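Local coordinates for phosphatidylserine synthase (Haemophilus influenzae, PDB 3HSI), which is an enzyme of the phospholipase D superfamily, with an active-site motif and a PLD-like domain of that superfamily in one chain, at residues P279-P284 with R336-K341; R285-K290 with R385-D390. One frame throughout, in Å; residues are numbered along the deposited sequence.

In the fold
Strand 273-277 runs into the loop 279-284, which passes straight into helix 285-296. Interaction 1 ties that loop to the C-terminal turns of helix 327-341 and closes 51 intervening residues, strand 300-306 among them. Interaction 2 begins at the very next residue, Arg285, at the head of helix 285-296, and reaches segment 385-390 just before strand 391-398, closing 94 residues. The two contacts therefore cross rather than nest. They also touch: Pro284 packs on the Trp387 ring, and Phe283 O probably accepts a hydrogen bond from Gln288 NE2. Together they join one strand-loop-helix unit of the PLD-like domain to a later helix and to the segment entering strand 391-398.

Interaction 1: P279-P284 with R336-K341; sequences PYFNFP and RRFCEK
The ring of Phe281 points its far end at Phe338, with CZ lying over one face of the Phe338 ring, 3.4 Å from Phe338 CG and displaced toward the rim. The two side chains cross at about a right angle. Their ring planes meet at 50° with centroids 5.0 Å apart, an oblique aromatic pair. The overlap falls at the root of Phe338: Phe281 CZ is 3.6 Å from Phe338 CB, and Phe281 CE2 lies 3.8 Å from the same carbon. On the other flank, Phe281 CE1 comes to 4.0 Å from Phe338 CD2. Phe281 extends CG anti to the backbone N (chi1 -171°), which carries its ring out from the loop, while the matching torsion of Phe338 (176°) brings its ring off the helix to receive it. Phe281 sits in the loop between strand 273-277 and helix 285-296, the start of a beta-alpha-beta crossover to the parallel strand 300-306. Phe338 belongs to helix 327-341, which lies on the chain between strands 300-306 and 351-356. Leu335 of the same helix also packs on Phe281. Phe338 has Leu351 of strand 351-356 as a neighbour and meets Phe342 edge-to-face. No hydrogen bond crosses between the segments, and only about 104 Å² is buried, nearly all of it on these two residues. With apolar carbons alone meeting, the contact probably rests on dispersion and on partial shielding from water, and the ring angle probably reflects the fit of shapes and surroundings.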
loop_
_atom_site.group_PDB
_atom_site.type_symbol
_atom_site.label_atom_id
_atom_site.label_comp_id
_atom_site.label_asym_id
_atom_site.label_seq_id
_atom_site.Cartn_x
_atom_site.Cartn_y
_atom_site.Cartn_z
ATOM N N PRO C 279 9.651 16.885 -9.299
ATOM C CA PRO C 279 8.625 17.904 -9.016
ATOM C C PRO C 279 8.562 18.311 -7.544
ATOM O O PRO C 279 8.638 19.511 -7.232
ATOM C CB PRO C 279 7.326 17.218 -9.418
ATOM C CG PRO C 279 7.760 16.028 -10.242
ATOM C CD PRO C 279 9.057 15.611 -9.735
ATOM N N TYR C 280 8.455 17.321 -6.662
ATOM C CA TYR C 280 8.365 17.527 -5.198
ATOM C C TYR C 280 9.613 16.942 -4.579
ATOM O O TYR C 280 10.061 15.891 -5.003
ATOM C CB TYR C 280 7.130 16.795 -4.590
ATOM C CG TYR C 280 5.959 16.708 -5.557
ATOM C CD1 TYR C 280 5.183 17.833 -5.833
ATOM C CD2 TYR C 280 5.681 15.529 -6.256
ATOM C CE1 TYR C 280 4.132 17.794 -6.757
ATOM C CE2 TYR C 280 4.628 15.469 -7.189
ATOM C CZ TYR C 280 3.848 16.615 -7.425
ATOM O OH TYR C 280 2.800 16.595 -8.337
ATOM N N PHE C 281 10.149 17.586 -3.553
ATOM C CA PHE C 281 11.193 16.976 -2.770
ATOM C C PHE C 281 10.638 15.867 -1.878
ATOM O O PHE C 281 10.258 16.114 -0.732
ATOM C CB PHE C 281 11.911 18.011 -1.913
ATOM C CG PHE C 281 13.123 17.482 -1.266
ATOM C CD1 PHE C 281 14.310 17.354 -1.996
ATOM C CD2 PHE C 281 13.089 17.072 0.057
ATOM C CE1 PHE C 281 15.447 16.872 -1.413
ATOM C CE2 PHE C 281 14.230 16.567 0.660
ATOM C CZ PHE C 281 15.408 16.466 -0.076
ATOM N N ASN C 282 10.627 14.640 -2.390
ATOM C CA ASN C 282 10.056 13.505 -1.611
ATOM C C ASN C 282 10.668 12.180 -2.041
ATOM O O ASN C 282 9.949 11.322 -2.527
ATOM C CB ASN C 282 8.507 13.458 -1.748
ATOM C CG ASN C 282 7.856 12.412 -0.829
ATOM O OD1 ASN C 282 8.287 12.215 0.305
ATOM N ND2 ASN C 282 6.810 11.740 -1.323
ATOM N N PHE C 283 11.990 12.025 -1.851
ATOM C CA PHE C 283 12.707 10.824 -2.305
ATOM C C PHE C 283 12.355 9.613 -1.456
ATOM O O PHE C 283 12.129 9.742 -0.250
ATOM C CB PHE C 283 14.235 11.019 -2.318
ATOM C CG PHE C 283 14.703 12.027 -3.315
ATOM C CD1 PHE C 283 14.538 11.806 -4.670
ATOM C CD2 PHE C 283 15.331 13.190 -2.903
ATOM C CE1 PHE C 283 14.946 12.782 -5.622
ATOM C CE2 PHE C 283 15.756 14.142 -3.829
ATOM C CZ PHE C 283 15.550 13.944 -5.196
ATOM N N PRO C 284 12.303 8.438 -2.091
ATOM C CA PRO C 284 12.294 7.202 -1.350
ATOM C C PRO C 284 13.503 7.198 -0.428
ATOM O O PRO C 284 14.535 7.770 -0.783
ATOM C CB PRO C 284 12.460 6.121 -2.433
ATOM C CG PRO C 284 12.307 6.801 -3.726
ATOM C CD PRO C 284 12.548 8.244 -3.534
ATOM N N ARG C 336 13.909 21.854 3.571
ATOM C CA ARG C 336 14.649 22.678 4.537
ATOM C C ARG C 336 15.477 21.817 5.505
ATOM O O ARG C 336 16.630 22.147 5.802
ATOM C CB ARG C 336 13.732 23.644 5.300
ATOM C CG ARG C 336 14.493 24.833 5.928
ATOM C CD ARG C 336 13.502 25.785 6.584
ATOM N NE ARG C 336 14.117 27.009 7.089
ATOM C CZ ARG C 336 14.576 27.153 8.321
ATOM N NH1 ARG C 336 14.511 26.141 9.179
ATOM N NH2 ARG C 336 15.104 28.305 8.700
ATOM N N ARG C 337 14.882 20.734 5.991
ATOM C CA ARG C 337 15.578 19.786 6.851
ATOM C C ARG C 337 16.794 19.130 6.173
ATOM O O ARG C 337 17.828 18.896 6.806
ATOM C CB ARG C 337 14.620 18.685 7.327
ATOM C CG ARG C 337 15.082 18.035 8.602
ATOM C CD ARG C 337 14.018 17.123 9.228
ATOM N NE ARG C 337 14.101 15.747 8.726
ATOM C CZ ARG C 337 13.306 15.229 7.782
ATOM N NH1 ARG C 337 12.355 15.970 7.211
ATOM N NH2 ARG C 337 13.460 13.959 7.408
ATOM N N PHE C 338 16.634 18.804 4.897
ATOM C CA PHE C 338 17.699 18.233 4.091
ATOM C C PHE C 338 18.858 19.212 3.916
ATOM O O PHE C 338 20.020 18.827 4.029
ATOM C CB PHE C 338 17.117 17.882 2.729
ATOM C CG PHE C 338 18.111 17.363 1.755
ATOM C CD1 PHE C 338 18.568 16.051 1.841
ATOM C CD2 PHE C 338 18.549 18.184 0.690
ATOM C CE1 PHE C 338 19.488 15.565 0.886
ATOM C CE2 PHE C 338 19.444 17.718 -0.272
ATOM C CZ PHE C 338 19.917 16.405 -0.195
ATOM N N CYS C 339 18.532 20.469 3.644
ATOM C CA CYS C 339 19.532 21.520 3.456
ATOM C C CYS C 339 20.225 21.865 4.757
ATOM O O CYS C 339 21.342 22.381 4.766
ATOM C CB CYS C 339 18.881 22.762 2.865
ATOM S SG CYS C 339 18.288 22.491 1.148
ATOM N N GLU C 340 19.560 21.595 5.863
ATOM C CA GLU C 340 20.193 21.823 7.145
ATOM C C GLU C 340 21.167 20.677 7.444
ATOM O O GLU C 340 22.312 20.916 7.831
ATOM C CB GLU C 340 19.155 21.991 8.256
ATOM C CG GLU C 340 19.838 22.366 9.549
ATOM C CD GLU C 340 18.928 22.429 10.747
ATOM O OE1 GLU C 340 17.709 22.699 10.614
ATOM O OE2 GLU C 340 19.462 22.224 11.855
ATOM N N LYS C 341 20.710 19.438 7.251
ATOM C CA LYS C 341 21.568 18.269 7.404
ATOM C C LYS C 341 22.842 18.431 6.561
ATOM O O LYS C 341 23.953 18.199 7.061
ATOM C CB LYS C 341 20.803 17.018 6.999
ATOM C CG LYS C 341 21.596 15.755 7.103
ATOM C CD LYS C 341 20.787 14.588 6.567
ATOM C CE LYS C 341 21.498 13.261 6.713
ATOM N NZ LYS C 341 21.763 12.984 8.163
#

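Interaction 2: R285-K290 with R385-D390; sequences RTLQHK and RAWRLD
At the first turn of helix 285-296, Thr286 and Leu287 both pack against the indole of Trp387, which stands on the loop leading into strand 391-398. The methyl of Thr286 meets the pyrrole part, CG2 lying 3.6 Å from Trp387 NE1, while Leu287 takes the benzene end, with its CD1 3.8 Å from Trp387 CH2. Both approach the indole obliquely and cross it at about a right angle. Thr286 holds OG1 anti to the backbone N (chi1 -178°), which aims the methyl at the indole and lets the hydroxyl oxygen accept a 2.8 Å hydrogen bond from Lys290 NZ one turn on. This helix is the connection of a beta-alpha-beta crossover, joining the parallel strands 273-277 and 300-306. Trp387 NE1 donates to Glu264 OE2 of helix 258-268, which probably helps to hold the rotation of the indole. Beyond it, Arg385 grips Asp390 side-on: NE reaches OD2 at 3.1 Å, and NH2 meets the syn lone pair of OD1 at 2.9 Å. Arg385 O gathers the backbone N-H groups of Arg388, Leu389 and Asp390, folding the segment tightly, and Asp390 OD1 also accepts from Val140 N. Arg216 of the second subunit packs on Thr286.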
loop_
_atom_site.group_PDB
_atom_site.type_symbol
_atom_site.label_atom_id
_atom_site.label_comp_id
_atom_site.label_asym_id
_atom_site.label_seq_id
_atom_site.Cartn_x
_atom_site.Cartn_y
_atom_site.Cartn_z
ATOM N N ARG C 285 13.373 6.587 0.759
ATOM C CA ARG C 285 14.487 6.468 1.706
ATOM C C ARG C 285 15.725 5.889 1.069
ATOM O O ARG C 285 16.821 6.343 1.361
ATOM C CB ARG C 285 14.103 5.625 2.980
ATOM N N THR C 286 15.568 4.889 0.203
ATOM C CA THR C 286 16.726 4.278 -0.459
ATOM C C THR C 286 17.510 5.323 -1.273
ATOM O O THR C 286 18.715 5.240 -1.340
ATOM C CB THR C 286 16.352 3.045 -1.374
ATOM O OG1 THR C 286 17.550 2.487 -1.950
ATOM C CG2 THR C 286 15.399 3.444 -2.542
ATOM N N LEU C 287 16.828 6.294 -1.876
ATOM C CA LEU C 287 17.519 7.286 -2.695
ATOM C C LEU C 287 18.132 8.364 -1.815
ATOM O O LEU C 287 19.187 8.936 -2.146
ATOM C CB LEU C 287 16.582 7.896 -3.752
ATOM C CG LEU C 287 16.263 7.001 -4.962
ATOM C CD1 LEU C 287 15.722 7.837 -6.103
ATOM C CD2 LEU C 287 17.459 6.171 -5.455
ATOM N N GLN C 288 17.503 8.605 -0.666
ATOM C CA GLN C 288 18.024 9.578 0.269
ATOM C C GLN C 288 19.367 9.089 0.832
ATOM O O GLN C 288 20.353 9.844 0.890
ATOM C CB GLN C 288 17.026 9.821 1.396
ATOM C CG GLN C 288 15.720 10.550 1.007
ATOM C CD GLN C 288 14.778 10.646 2.219
ATOM O OE1 GLN C 288 15.202 11.045 3.316
ATOM N NE2 GLN C 288 13.517 10.248 2.038
ATOM N N HIS C 289 19.403 7.821 1.224
ATOM C CA HIS C 289 20.629 7.196 1.672
ATOM C C HIS C 289 21.722 7.271 0.596
ATOM O O HIS C 289 22.879 7.531 0.894
ATOM C CB HIS C 289 20.367 5.736 2.020
ATOM C CG HIS C 289 19.327 5.524 3.090
ATOM N ND1 HIS C 289 19.232 6.313 4.223
ATOM C CD2 HIS C 289 18.365 4.570 3.219
ATOM C CE1 HIS C 289 18.257 5.856 5.000
ATOM N NE2 HIS C 289 17.712 4.803 4.410
ATOM N N LYS C 290 21.372 7.033 -0.663
ATOM C CA LYS C 290 22.410 7.034 -1.693
ATOM C C LYS C 290 22.981 8.427 -1.962
ATOM O O LYS C 290 24.160 8.572 -2.260
ATOM C CB LYS C 290 21.924 6.325 -2.966
ATOM C CG LYS C 290 21.895 4.804 -2.798
ATOM C CD LYS C 290 20.989 4.168 -3.851
ATOM C CE LYS C 290 21.021 2.665 -3.750
ATOM N NZ LYS C 290 20.321 2.247 -2.493
ATOM N N ARG C 385 5.695 6.357 -3.889
ATOM C CA ARG C 385 4.617 5.839 -4.795
ATOM C C ARG C 385 5.206 5.128 -6.005
ATOM O O ARG C 385 4.778 4.026 -6.380
ATOM C CB ARG C 385 3.798 6.992 -5.413
ATOM C CG ARG C 385 2.685 7.557 -4.592
ATOM C CD ARG C 385 1.669 8.225 -5.519
ATOM N NE ARG C 385 0.874 7.219 -6.231
ATOM C CZ ARG C 385 -0.136 6.545 -5.695
ATOM N NH1 ARG C 385 -0.479 6.757 -4.431
ATOM N NH2 ARG C 385 -0.799 5.639 -6.411
ATOM N N ALA C 386 6.137 5.825 -6.662
ATOM C CA ALA C 386 6.864 5.285 -7.818
ATOM C C ALA C 386 7.621 3.999 -7.449
ATOM O O ALA C 386 7.719 3.075 -8.251
ATOM C CB ALA C 386 7.802 6.330 -8.381
ATOM N N TRP C 387 8.105 3.903 -6.218
ATOM C CA TRP C 387 8.847 2.698 -5.813
ATOM C C TRP C 387 7.998 1.480 -5.457
ATOM O O TRP C 387 8.524 0.373 -5.224
ATOM C CB TRP C 387 9.804 3.015 -4.652
ATOM C CG TRP C 387 11.240 3.027 -5.098
ATOM C CD1 TRP C 387 12.235 2.172 -4.700
ATOM C CD2 TRP C 387 11.833 3.924 -6.049
ATOM N NE1 TRP C 387 13.411 2.486 -5.348
ATOM C CE2 TRP C 387 13.186 3.555 -6.183
ATOM C CE3 TRP C 387 11.340 4.987 -6.824
ATOM C CZ2 TRP C 387 14.062 4.223 -7.053
ATOM C CZ3 TRP C 387 12.204 5.643 -7.693
ATOM C CH2 TRP C 387 13.547 5.267 -7.790
ATOM N N ARG C 388 6.687 1.645 -5.393
ATOM C CA ARG C 388 5.906 0.553 -4.875
ATOM C C ARG C 388 4.587 0.415 -5.572
ATOM O O ARG C 388 4.133 -0.699 -5.816
ATOM C CB ARG C 388 5.696 0.770 -3.364
ATOM C CG ARG C 388 5.043 -0.345 -2.653
ATOM C CD ARG C 388 4.718 0.077 -1.203
ATOM N NE ARG C 388 5.863 0.039 -0.282
ATOM C CZ ARG C 388 6.701 1.055 -0.041
ATOM N NH1 ARG C 388 6.574 2.224 -0.673
ATOM N NH2 ARG C 388 7.695 0.905 0.832
ATOM N N LEU C 389 3.953 1.542 -5.868
ATOM C CA LEU C 389 2.567 1.509 -6.324
ATOM C C LEU C 389 2.389 1.679 -7.841
ATOM O O LEU C 389 1.604 0.950 -8.445
ATOM C CB LEU C 389 1.721 2.530 -5.566
ATOM C CG LEU C 389 1.824 2.468 -4.033
ATOM C CD1 LEU C 389 1.119 3.652 -3.380
ATOM C CD2 LEU C 389 1.263 1.139 -3.515
ATOM N N ASP C 390 3.115 2.607 -8.458
ATOM C CA ASP C 390 2.758 3.025 -9.849
ATOM C C ASP C 390 3.502 2.287 -10.962
ATOM O O ASP C 390 4.578 1.723 -10.740
ATOM C CB ASP C 390 2.913 4.535 -10.034
ATOM C CG ASP C 390 2.072 5.359 -9.046
ATOM O OD1 ASP C 390 1.021 4.895 -8.566
ATOM O OD2 ASP C 390 2.446 6.511 -8.760
#